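Local coordinates for putative hyaluronoglucosaminidase (Clostridium perfringens, PDB 6PWI), which probably acts as a family 84 glycoside hydrolase with hexosaminidase activity, the part described here holding its catalytic (beta/alpha)8 barrel, at residues L223-P228 with K272-K277; F251-H256 with A280-L285; G302-Q307 with N345-T350; L310-E315 with T353-I358. All coordinates share one frame; numbering follows the deposited sequence.

Read from the N terminus, the barrel of this enzyme shows how neighbouring beta-alpha units are laced together. Interaction 1 closes the loop that runs from strand 210-213 toward helix 231-247 onto helix 268-286, and interaction 2 lays the same helix on strand 250-255; the two cross along the chain and touch where E227 O meets K281 NZ. Later, interactions 3 and 4 again cross each other, both using helix 304-321: its first turn meets helix 346-351, and its middle meets the loop that leads into strand 359-362. The two pairs follow in series, and interaction 4 alone reaches back, L310 packing on L275 of interaction 1 and L314 on F282 of interaction 2.

Interaction 1 (L223-P228 with K272-K277); sequences LKWREP and KADLEK
R226 reaches across to D274 with its guanidinium group. Its CB points alongside helix 268-286 rather than at it, CG is turned beside the backbone N (chi1 -82°), and from there the chain runs extended to NE. CG passes 4.2 Å from CD of K277 and lies over one face of the neighbouring W225 ring, offset toward the rim. Beyond CD, which is 4.1 Å from OD1 of D274, NE donates to that OD1 at 3.0 Å, and NH2 forms the salt bridge with OD2 of D274 at 2.9 Å. This is a side-on grip, one nitrogen to each oxygen. Both oxygens lie close to the guanidinium plane, yet the carboxylate is tilted by 39°, and the nitrogens meet it from above. W225 CZ2 covers one guanidinium face, 3.6 Å above its centre. NH1 binds the carbonyl of D261, and OD2 of D274 also accepts from N264 N, tying both partners to the loop before helix 268-286. The tryptophan turns its edge to the helix, CH2 lying 4.0 Å from D274 O. A water donates to R226 O at 2.6 Å and to K277 O. The loop, fastened here to the helix of the following beta-alpha unit, leaves the C-terminal end of a barrel strand, the end at which (beta/alpha)8 enzymes carry their active site; the side chain of W225 is about 9 Å from that of D299, the predicted proton donor.

Interaction 2 (F251-H256 with A280-L285); sequences FIWTIH and AKFEQL
L285 sets its branched end over one face of the W253 indole, and this is the dense heart of the contact. Its CD2 stands 3.6 Å above the centroid of the six-membered ring, 7° off the normal, a CH-pi contact, while CG sits 3.6 Å from W253 CD2. W253 already points at the helix, and chi1 of -169° extends the indole along it. Its far rim is met by F282, whose CE1 comes edge-on to within 3.7 Å of CZ3 of W253. The same ring edge touches CG2 of I255, at 3.8 Å from F282 CE1, so the phenyl bridges two strand residues. K281 touches only the indole rim, CG approaching W253 CH2 obliquely at 3.7 Å, and its NZ is bonded to the carbonyls of W225, E227 and Y220. The solvent side belongs to E283, bound to K321 and W317, and to Q284, which turns to Y229 N; neither touches the strand. The segments 251-255 and 280-285 run nearly antiparallel (160°), as in the beta-alpha-beta unit completed by strand 293-296, whose F293 stacks on F282. The chemistry is almost wholly apolar: strand and helix are held by shape and dispersion, while W253 NE1 finds its polar partner in the hydroxyl of Y229.

Interaction 3 (G302-Q307 with N345-T350); sequences GEANNQ and NEYLKT
The backbones come nearest where A304 faces Y347, their CA atoms 6.0 Å apart, so that the first turn of helix 304-321 meets the short helix 346-351. The methyl of A304 fills the middle of the contact. Its CB lies 3.6 Å from CD1 of Y347, approaching the ring obliquely, and 3.9 Å from CG2 of T350. N305 OD1 rests 3.5 Å from the same CG2 of T350, on the outer, more exposed side. The polar link lies at the other end: Y347 OH donates to OE1 of Q307 at 2.7 Å, in the carbonyl plane with a C=O...O angle of 153°. Amide and ring planes stand 55° apart. With chi1 near trans (176°), the tyrosine ring spans the gap and carries its hydroxyl to the glutamine, where K332 N donates to the same hydroxyl oxygen; two bonds thus grip it. N345 is the N-cap of the short helix, its OD1 accepting from L348 N at 2.9 Å, and T350 OG1 binds back to E346 O. In the barrel, Q307 and Y347 both touch F329 of strand 328-330, while L348 of the short helix packs on helix 373-383.

Interaction 4 (L310-E315 with T353-I358); sequences LMEDLE and TMPETI
P355 fits against helix 304-321 between E312 and E315, and around it the contact divides into apolar packing and one polar link. In the packing, CG of the proline lies 4.0 Å from CB of E315, while its CD faces the aliphatic CG of E312 at 4.1 Å. The proline and the E315 chain run alongside each other in opposite senses, so the glutamate offers its methylene groups to the ring and carries its charged end beyond. M311 meets two partners across the contact. Its CG is 4.0 Å from SD of M354, and its CB is 3.8 Å from CD1 of I358; the methionine chain bends back on itself, which brings its CE to the same isoleucine methyl. The polar link joins T357 OG1, as donor, to OE2 of E315 at 2.9 Å. In the glutamate, chi1 of 179° swings CG away from the backbone N and the chain bends at chi2, and the hydroxyl meets OE2 from well above the carboxylate plane. R318 forms a salt bridge with the same oxygen, which is consistent with a carboxylate kept charged. A type I turn from P355 to I358 sets T357 and I358 against the helix; R385 hydrogen-bonds to the carbonyls of P355 and I358 with NH1, and to that of M354 with NH2. M311, M354 and I358 all touch F329 of strand 328-330, so the loop entering strand 359-362 joins helix 304-321 and that strand.

Interaction 1 (L223-P228 with K272-K277)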
# COMPACT_ATOMS: atom_id res chain seq x y z
N LEU A 223 -27.30 0.61 2.72
CA LEU A 223 -28.48 0.64 3.60
C LEU A 223 -29.25 1.94 3.42
O LEU A 223 -30.43 1.91 3.07
CB LEU A 223 -28.11 0.39 5.07
CG LEU A 223 -28.56 -0.95 5.67
CD1 LEU A 223 -28.16 -1.06 7.13
CD2 LEU A 223 -30.07 -1.14 5.53
N LYS A 224 -28.60 3.08 3.67
CA LYS A 224 -29.19 4.38 3.42
C LYS A 224 -28.61 4.97 2.14
O LYS A 224 -28.45 6.18 2.04
CB LYS A 224 -28.96 5.33 4.61
CG LYS A 224 -29.66 4.97 5.92
CD LYS A 224 -29.86 6.18 6.81
CE LYS A 224 -30.34 5.86 8.21
NZ LYS A 224 -29.23 5.45 9.10
N TRP A 225 -28.31 4.10 1.17
CA TRP A 225 -27.67 4.55 -0.06
C TRP A 225 -28.57 5.50 -0.85
O TRP A 225 -28.08 6.30 -1.64
CB TRP A 225 -27.18 3.38 -0.92
CG TRP A 225 -28.24 2.48 -1.46
CD1 TRP A 225 -28.62 1.27 -0.94
CD2 TRP A 225 -29.05 2.67 -2.64
NE1 TRP A 225 -29.61 0.71 -1.71
CE2 TRP A 225 -29.89 1.55 -2.75
CE3 TRP A 225 -29.15 3.69 -3.60
CZ2 TRP A 225 -30.82 1.41 -3.79
CZ3 TRP A 225 -30.06 3.55 -4.63
CH2 TRP A 225 -30.89 2.42 -4.72
N ARG A 226 -29.89 5.41 -0.61
CA ARG A 226 -30.86 6.22 -1.33
C ARG A 226 -30.75 7.68 -0.90
O ARG A 226 -30.85 8.59 -1.72
CB ARG A 226 -32.28 5.69 -1.13
CG ARG A 226 -32.62 4.53 -2.06
CD ARG A 226 -33.83 3.80 -1.53
NE ARG A 226 -34.14 2.67 -2.38
CZ ARG A 226 -33.99 1.39 -2.03
NH1 ARG A 226 -33.57 1.09 -0.81
NH2 ARG A 226 -34.29 0.43 -2.89
N GLU A 227 -30.51 7.88 0.40
CA GLU A 227 -30.54 9.20 1.01
C GLU A 227 -29.23 9.94 0.72
O GLU A 227 -28.15 9.38 0.87
CB GLU A 227 -30.77 9.07 2.52
CG GLU A 227 -32.01 8.25 2.84
CD GLU A 227 -32.26 7.96 4.31
OE1 GLU A 227 -31.56 8.56 5.17
OE2 GLU A 227 -33.14 7.13 4.61
N PRO A 228 -29.28 11.23 0.29
CA PRO A 228 -28.06 12.02 0.14
C PRO A 228 -27.26 12.07 1.44
O PRO A 228 -27.82 11.97 2.53
CB PRO A 228 -28.58 13.42 -0.23
CG PRO A 228 -29.95 13.17 -0.83
CD PRO A 228 -30.50 11.96 -0.10
N LYS A 272 -37.11 1.81 -12.28
CA LYS A 272 -36.86 3.15 -12.79
C LYS A 272 -36.77 4.14 -11.62
O LYS A 272 -35.95 5.05 -11.64
CB LYS A 272 -37.91 3.60 -13.81
N ALA A 273 -37.61 3.92 -10.60
CA ALA A 273 -37.64 4.78 -9.43
C ALA A 273 -36.31 4.68 -8.68
O ALA A 273 -35.76 5.69 -8.25
CB ALA A 273 -38.82 4.44 -8.55
N ASP A 274 -35.80 3.44 -8.58
CA ASP A 274 -34.58 3.15 -7.84
C ASP A 274 -33.34 3.56 -8.64
O ASP A 274 -32.34 3.96 -8.06
CB ASP A 274 -34.57 1.70 -7.34
CG ASP A 274 -35.09 1.55 -5.92
OD1 ASP A 274 -35.16 2.57 -5.20
OD2 ASP A 274 -35.41 0.40 -5.53
N LEU A 275 -33.42 3.48 -9.98
CA LEU A 275 -32.30 3.89 -10.81
C LEU A 275 -32.11 5.40 -10.72
O LEU A 275 -30.99 5.90 -10.86
CB LEU A 275 -32.51 3.43 -12.25
CG LEU A 275 -31.39 3.83 -13.21
CD1 LEU A 275 -30.07 3.17 -12.82
CD2 LEU A 275 -31.74 3.50 -14.66
N GLU A 276 -33.21 6.13 -10.48
CA GLU A 276 -33.19 7.58 -10.35
C GLU A 276 -32.37 7.97 -9.12
O GLU A 276 -31.62 8.94 -9.15
CB GLU A 276 -34.61 8.14 -10.24
CG GLU A 276 -35.28 8.38 -11.58
CD GLU A 276 -36.61 9.13 -11.53
OE1 GLU A 276 -36.91 9.76 -10.48
OE2 GLU A 276 -37.33 9.10 -12.55
N LYS A 277 -32.54 7.19 -8.05
CA LYS A 277 -31.93 7.50 -6.76
C LYS A 277 -30.44 7.19 -6.79
O LYS A 277 -29.64 8.02 -6.35
CB LYS A 277 -32.65 6.77 -5.62
CG LYS A 277 -34.16 6.80 -5.73
CD LYS A 277 -34.87 7.15 -4.45
CE LYS A 277 -36.36 7.31 -4.68
NZ LYS A 277 -37.12 6.90 -3.48
O HOH W 1 -30.44 9.43 -4.17

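Interaction 2 (F251-H256 with A280-L285)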
# COMPACT_ATOMS: atom_id res chain seq x y z
N PHE A 251 -9.73 9.30 -4.98
CA PHE A 251 -10.80 8.83 -4.11
C PHE A 251 -11.86 8.14 -4.96
O PHE A 251 -12.53 8.79 -5.76
CB PHE A 251 -11.39 10.04 -3.38
CG PHE A 251 -12.40 9.72 -2.30
CD1 PHE A 251 -12.03 9.71 -0.96
CD2 PHE A 251 -13.72 9.44 -2.61
CE1 PHE A 251 -12.95 9.44 0.04
CE2 PHE A 251 -14.64 9.17 -1.61
CZ PHE A 251 -14.26 9.17 -0.29
N ILE A 252 -12.02 6.83 -4.76
CA ILE A 252 -13.04 6.06 -5.46
C ILE A 252 -14.17 5.71 -4.48
O ILE A 252 -13.95 5.02 -3.48
CB ILE A 252 -12.43 4.80 -6.11
CG1 ILE A 252 -11.36 5.18 -7.14
CG2 ILE A 252 -13.52 3.93 -6.70
CD1 ILE A 252 -10.28 4.14 -7.31
N TRP A 253 -15.37 6.20 -4.79
CA TRP A 253 -16.50 6.00 -3.89
C TRP A 253 -17.19 4.70 -4.27
O TRP A 253 -17.15 4.31 -5.43
CB TRP A 253 -17.45 7.20 -3.95
CG TRP A 253 -18.48 7.18 -2.86
CD1 TRP A 253 -18.30 7.49 -1.54
CD2 TRP A 253 -19.86 6.79 -2.99
NE1 TRP A 253 -19.46 7.33 -0.84
CE2 TRP A 253 -20.44 6.90 -1.70
CE3 TRP A 253 -20.66 6.37 -4.06
CZ2 TRP A 253 -21.78 6.60 -1.46
CZ3 TRP A 253 -21.99 6.08 -3.82
CH2 TRP A 253 -22.54 6.19 -2.54
N THR A 254 -17.81 4.01 -3.29
CA THR A 254 -18.43 2.72 -3.54
C THR A 254 -19.84 2.65 -2.93
O THR A 254 -20.16 3.43 -2.04
CB THR A 254 -17.59 1.55 -2.99
OG1 THR A 254 -17.39 1.73 -1.58
CG2 THR A 254 -16.26 1.41 -3.70
N ILE A 255 -20.63 1.68 -3.40
CA ILE A 255 -22.02 1.52 -2.98
C ILE A 255 -22.38 0.03 -2.91
O ILE A 255 -21.89 -0.76 -3.70
CB ILE A 255 -22.95 2.31 -3.93
CG1 ILE A 255 -24.41 2.29 -3.45
CG2 ILE A 255 -22.83 1.83 -5.37
CD1 ILE A 255 -25.26 3.37 -4.08
N HIS A 256 -23.24 -0.33 -1.94
CA HIS A 256 -23.83 -1.66 -1.83
C HIS A 256 -25.33 -1.59 -2.14
O HIS A 256 -26.13 -1.49 -1.22
CB HIS A 256 -23.70 -2.18 -0.40
CG HIS A 256 -22.30 -2.49 -0.00
ND1 HIS A 256 -21.83 -3.79 0.07
CD2 HIS A 256 -21.27 -1.69 0.34
CE1 HIS A 256 -20.56 -3.77 0.44
NE2 HIS A 256 -20.19 -2.49 0.61
N ALA A 280 -28.82 9.76 -8.67
CA ALA A 280 -28.81 10.99 -7.91
C ALA A 280 -27.63 10.96 -6.93
O ALA A 280 -26.86 11.91 -6.85
CB ALA A 280 -30.13 11.19 -7.20
N LYS A 281 -27.49 9.83 -6.23
CA LYS A 281 -26.43 9.66 -5.25
C LYS A 281 -25.07 9.80 -5.93
O LYS A 281 -24.18 10.44 -5.37
CB LYS A 281 -26.55 8.33 -4.51
CG LYS A 281 -25.55 8.14 -3.38
CD LYS A 281 -25.47 9.32 -2.44
CE LYS A 281 -25.31 8.90 -1.00
NZ LYS A 281 -26.31 7.88 -0.62
N PHE A 282 -24.93 9.21 -7.12
CA PHE A 282 -23.67 9.29 -7.85
C PHE A 282 -23.39 10.74 -8.22
O PHE A 282 -22.25 11.19 -8.15
CB PHE A 282 -23.66 8.36 -9.07
CG PHE A 282 -23.29 6.92 -8.80
CD1 PHE A 282 -23.14 6.43 -7.52
CD2 PHE A 282 -23.12 6.03 -9.86
CE1 PHE A 282 -22.80 5.10 -7.29
CE2 PHE A 282 -22.79 4.70 -9.63
CZ PHE A 282 -22.63 4.24 -8.35
N GLU A 283 -24.46 11.46 -8.61
CA GLU A 283 -24.36 12.87 -8.97
C GLU A 283 -23.87 13.69 -7.78
O GLU A 283 -23.06 14.60 -7.96
CB GLU A 283 -25.70 13.42 -9.48
CG GLU A 283 -26.13 12.88 -10.84
CD GLU A 283 -25.31 13.37 -12.02
OE1 GLU A 283 -24.34 14.14 -11.80
OE2 GLU A 283 -25.64 12.98 -13.16
N GLN A 284 -24.34 13.34 -6.57
CA GLN A 284 -23.94 14.05 -5.36
C GLN A 284 -22.43 13.91 -5.15
O GLN A 284 -21.75 14.90 -4.89
CB GLN A 284 -24.75 13.61 -4.14
CG GLN A 284 -24.53 14.51 -2.92
CD GLN A 284 -24.98 13.94 -1.59
OE1 GLN A 284 -25.06 12.73 -1.39
NE2 GLN A 284 -25.26 14.83 -0.65
N LEU A 285 -21.91 12.68 -5.27
CA LEU A 285 -20.48 12.46 -5.13
C LEU A 285 -19.74 13.14 -6.28
O LEU A 285 -18.69 13.73 -6.04
CB LEU A 285 -20.17 10.96 -5.07
CG LEU A 285 -20.27 10.28 -3.70
CD1 LEU A 285 -19.56 11.06 -2.61
CD2 LEU A 285 -21.72 10.02 -3.31

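Interaction 3 (G302-Q307 with N345-T350)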
# COMPACT_ATOMS: atom_id res chain seq x y z
N GLY A 302 -30.41 -10.63 -4.74
CA GLY A 302 -31.19 -11.10 -5.88
C GLY A 302 -30.41 -11.97 -6.88
O GLY A 302 -29.37 -12.56 -6.56
N GLU A 303 -30.94 -12.05 -8.10
CA GLU A 303 -30.34 -12.80 -9.19
C GLU A 303 -29.18 -12.00 -9.78
O GLU A 303 -29.15 -10.77 -9.68
CB GLU A 303 -31.40 -13.17 -10.23
N ALA A 304 -28.22 -12.71 -10.39
CA ALA A 304 -27.04 -12.12 -11.02
C ALA A 304 -27.44 -11.25 -12.22
O ALA A 304 -26.77 -10.27 -12.53
CB ALA A 304 -26.10 -13.22 -11.45
N ASN A 305 -28.53 -11.64 -12.89
CA ASN A 305 -29.04 -10.95 -14.06
C ASN A 305 -29.32 -9.49 -13.73
O ASN A 305 -29.04 -8.60 -14.53
CB ASN A 305 -30.30 -11.61 -14.60
CG ASN A 305 -29.98 -12.67 -15.63
OD1 ASN A 305 -29.04 -12.52 -16.41
ND2 ASN A 305 -30.75 -13.75 -15.63
N ASN A 306 -29.89 -9.27 -12.54
CA ASN A 306 -30.26 -7.94 -12.10
C ASN A 306 -29.01 -7.07 -11.94
O ASN A 306 -29.01 -5.91 -12.34
CB ASN A 306 -31.15 -8.00 -10.86
CG ASN A 306 -32.52 -8.56 -11.19
OD1 ASN A 306 -32.95 -8.53 -12.34
ND2 ASN A 306 -33.22 -9.06 -10.18
N GLN A 307 -27.95 -7.67 -11.36
CA GLN A 307 -26.70 -6.98 -11.13
C GLN A 307 -26.15 -6.47 -12.46
O GLN A 307 -25.67 -5.34 -12.54
CB GLN A 307 -25.73 -7.88 -10.36
CG GLN A 307 -26.14 -8.10 -8.91
CD GLN A 307 -25.48 -9.29 -8.26
OE1 GLN A 307 -24.32 -9.60 -8.51
NE2 GLN A 307 -26.23 -9.97 -7.41
N ASN A 345 -19.32 -21.93 -13.53
CA ASN A 345 -20.13 -21.34 -12.48
C ASN A 345 -21.10 -20.33 -13.09
O ASN A 345 -20.67 -19.43 -13.80
CB ASN A 345 -19.22 -20.77 -11.39
CG ASN A 345 -19.97 -20.00 -10.33
OD1 ASN A 345 -20.33 -18.85 -10.56
ND2 ASN A 345 -20.19 -20.62 -9.18
N GLU A 346 -22.40 -20.50 -12.82
CA GLU A 346 -23.47 -19.73 -13.46
C GLU A 346 -23.32 -18.25 -13.13
O GLU A 346 -23.40 -17.40 -14.02
CB GLU A 346 -24.85 -20.16 -12.95
CG GLU A 346 -25.27 -21.56 -13.34
CD GLU A 346 -25.72 -21.77 -14.78
OE1 GLU A 346 -25.63 -20.82 -15.59
OE2 GLU A 346 -26.17 -22.90 -15.09
N TYR A 347 -23.11 -17.95 -11.84
CA TYR A 347 -23.01 -16.58 -11.39
C TYR A 347 -21.90 -15.86 -12.15
O TYR A 347 -22.13 -14.79 -12.70
CB TYR A 347 -22.85 -16.49 -9.87
CG TYR A 347 -22.66 -15.08 -9.39
CD1 TYR A 347 -23.74 -14.29 -9.01
CD2 TYR A 347 -21.40 -14.50 -9.37
CE1 TYR A 347 -23.58 -12.97 -8.62
CE2 TYR A 347 -21.21 -13.18 -8.98
CZ TYR A 347 -22.31 -12.42 -8.60
OH TYR A 347 -22.13 -11.12 -8.22
N LEU A 348 -20.70 -16.45 -12.19
CA LEU A 348 -19.54 -15.78 -12.78
C LEU A 348 -19.74 -15.61 -14.28
O LEU A 348 -19.36 -14.59 -14.84
CB LEU A 348 -18.25 -16.54 -12.44
CG LEU A 348 -17.83 -16.53 -10.96
CD1 LEU A 348 -16.60 -17.39 -10.74
CD2 LEU A 348 -17.59 -15.11 -10.45
N LYS A 349 -20.36 -16.61 -14.93
CA LYS A 349 -20.63 -16.56 -16.36
C LYS A 349 -21.54 -15.37 -16.66
O LYS A 349 -21.32 -14.66 -17.64
CB LYS A 349 -21.22 -17.89 -16.82
CG LYS A 349 -21.41 -18.07 -18.32
CD LYS A 349 -21.92 -19.46 -18.64
CE LYS A 349 -22.86 -19.53 -19.82
NZ LYS A 349 -22.13 -19.71 -21.10
N THR A 350 -22.54 -15.14 -15.79
CA THR A 350 -23.49 -14.05 -16.00
C THR A 350 -22.82 -12.69 -15.79
O THR A 350 -23.00 -11.79 -16.61
CB THR A 350 -24.71 -14.19 -15.10
OG1 THR A 350 -25.30 -15.44 -15.45
CG2 THR A 350 -25.72 -13.09 -15.33

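Interaction 4 (L310-E315 with T353-I358)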
# COMPACT_ATOMS: atom_id res chain seq x y z
N LEU A 310 -28.26 -3.42 -13.82
CA LEU A 310 -27.88 -2.16 -13.20
C LEU A 310 -26.61 -1.62 -13.84
O LEU A 310 -26.55 -0.44 -14.19
CB LEU A 310 -27.73 -2.33 -11.69
CG LEU A 310 -27.18 -1.10 -10.96
CD1 LEU A 310 -28.15 0.07 -11.06
CD2 LEU A 310 -26.87 -1.41 -9.50
N MET A 311 -25.60 -2.48 -13.99
CA MET A 311 -24.28 -2.05 -14.45
C MET A 311 -24.38 -1.54 -15.89
O MET A 311 -23.61 -0.67 -16.28
CB MET A 311 -23.24 -3.18 -14.35
CG MET A 311 -22.91 -3.59 -12.91
SD MET A 311 -22.53 -2.23 -11.74
CE MET A 311 -21.04 -1.54 -12.47
N GLU A 312 -25.33 -2.09 -16.65
CA GLU A 312 -25.56 -1.66 -18.03
C GLU A 312 -26.09 -0.23 -18.02
O GLU A 312 -25.68 0.58 -18.85
CB GLU A 312 -26.53 -2.61 -18.74
CG GLU A 312 -25.84 -3.67 -19.58
CD GLU A 312 -26.64 -4.93 -19.89
OE1 GLU A 312 -27.75 -5.09 -19.34
OE2 GLU A 312 -26.14 -5.76 -20.68
N ASP A 313 -26.97 0.06 -17.05
CA ASP A 313 -27.59 1.38 -16.92
C ASP A 313 -26.60 2.40 -16.36
O ASP A 313 -26.64 3.56 -16.74
CB ASP A 313 -28.91 1.30 -16.15
CG ASP A 313 -30.08 0.78 -16.99
OD1 ASP A 313 -30.05 0.97 -18.22
OD2 ASP A 313 -31.01 0.20 -16.40
N LEU A 314 -25.70 1.95 -15.47
CA LEU A 314 -24.71 2.84 -14.88
C LEU A 314 -23.63 3.17 -15.91
O LEU A 314 -23.05 4.25 -15.86
CB LEU A 314 -24.11 2.20 -13.62
CG LEU A 314 -25.07 2.04 -12.45
CD1 LEU A 314 -24.35 1.45 -11.24
CD2 LEU A 314 -25.72 3.36 -12.08
N GLU A 315 -23.37 2.23 -16.83
CA GLU A 315 -22.36 2.44 -17.85
C GLU A 315 -22.82 3.54 -18.82
O GLU A 315 -22.01 4.36 -19.25
CB GLU A 315 -22.02 1.13 -18.56
CG GLU A 315 -20.98 1.26 -19.66
CD GLU A 315 -19.54 1.55 -19.23
OE1 GLU A 315 -19.28 1.65 -18.02
OE2 GLU A 315 -18.68 1.69 -20.13
N THR A 353 -20.98 -11.08 -18.48
CA THR A 353 -21.69 -10.50 -19.61
C THR A 353 -21.96 -9.01 -19.40
O THR A 353 -22.51 -8.37 -20.28
CB THR A 353 -23.00 -11.24 -19.95
OG1 THR A 353 -23.95 -10.96 -18.93
CG2 THR A 353 -22.81 -12.73 -20.14
N MET A 354 -21.56 -8.46 -18.25
CA MET A 354 -21.69 -7.03 -18.04
C MET A 354 -20.66 -6.29 -18.91
O MET A 354 -19.74 -6.91 -19.43
CB MET A 354 -21.59 -6.64 -16.57
CG MET A 354 -20.20 -6.74 -15.96
SD MET A 354 -20.22 -6.18 -14.23
CE MET A 354 -21.38 -7.33 -13.49
N PRO A 355 -20.83 -4.96 -19.17
CA PRO A 355 -19.97 -4.25 -20.11
C PRO A 355 -18.49 -4.52 -19.87
O PRO A 355 -18.04 -4.58 -18.73
CB PRO A 355 -20.28 -2.78 -19.81
CG PRO A 355 -21.73 -2.81 -19.41
CD PRO A 355 -21.88 -4.10 -18.62
N GLU A 356 -17.75 -4.65 -20.98
CA GLU A 356 -16.35 -5.07 -21.05
C GLU A 356 -15.43 -4.16 -20.23
O GLU A 356 -14.34 -4.57 -19.85
CB GLU A 356 -15.89 -5.00 -22.50
CG GLU A 356 -15.99 -6.31 -23.26
CD GLU A 356 -15.14 -6.28 -24.52
OE1 GLU A 356 -15.55 -5.61 -25.50
OE2 GLU A 356 -14.04 -6.90 -24.52
N THR A 357 -15.85 -2.91 -19.99
CA THR A 357 -14.98 -1.91 -19.40
C THR A 357 -14.88 -2.09 -17.88
O THR A 357 -13.97 -1.54 -17.26
CB THR A 357 -15.49 -0.49 -19.69
OG1 THR A 357 -16.84 -0.42 -19.23
CG2 THR A 357 -15.39 -0.12 -21.16
N ILE A 358 -15.82 -2.83 -17.29
CA ILE A 358 -15.91 -2.94 -15.84
C ILE A 358 -14.83 -3.88 -15.32
O ILE A 358 -14.65 -4.97 -15.86
CB ILE A 358 -17.34 -3.36 -15.41
CG1 ILE A 358 -18.36 -2.30 -15.82
CG2 ILE A 358 -17.39 -3.66 -13.93
CD1 ILE A 358 -19.80 -2.78 -15.82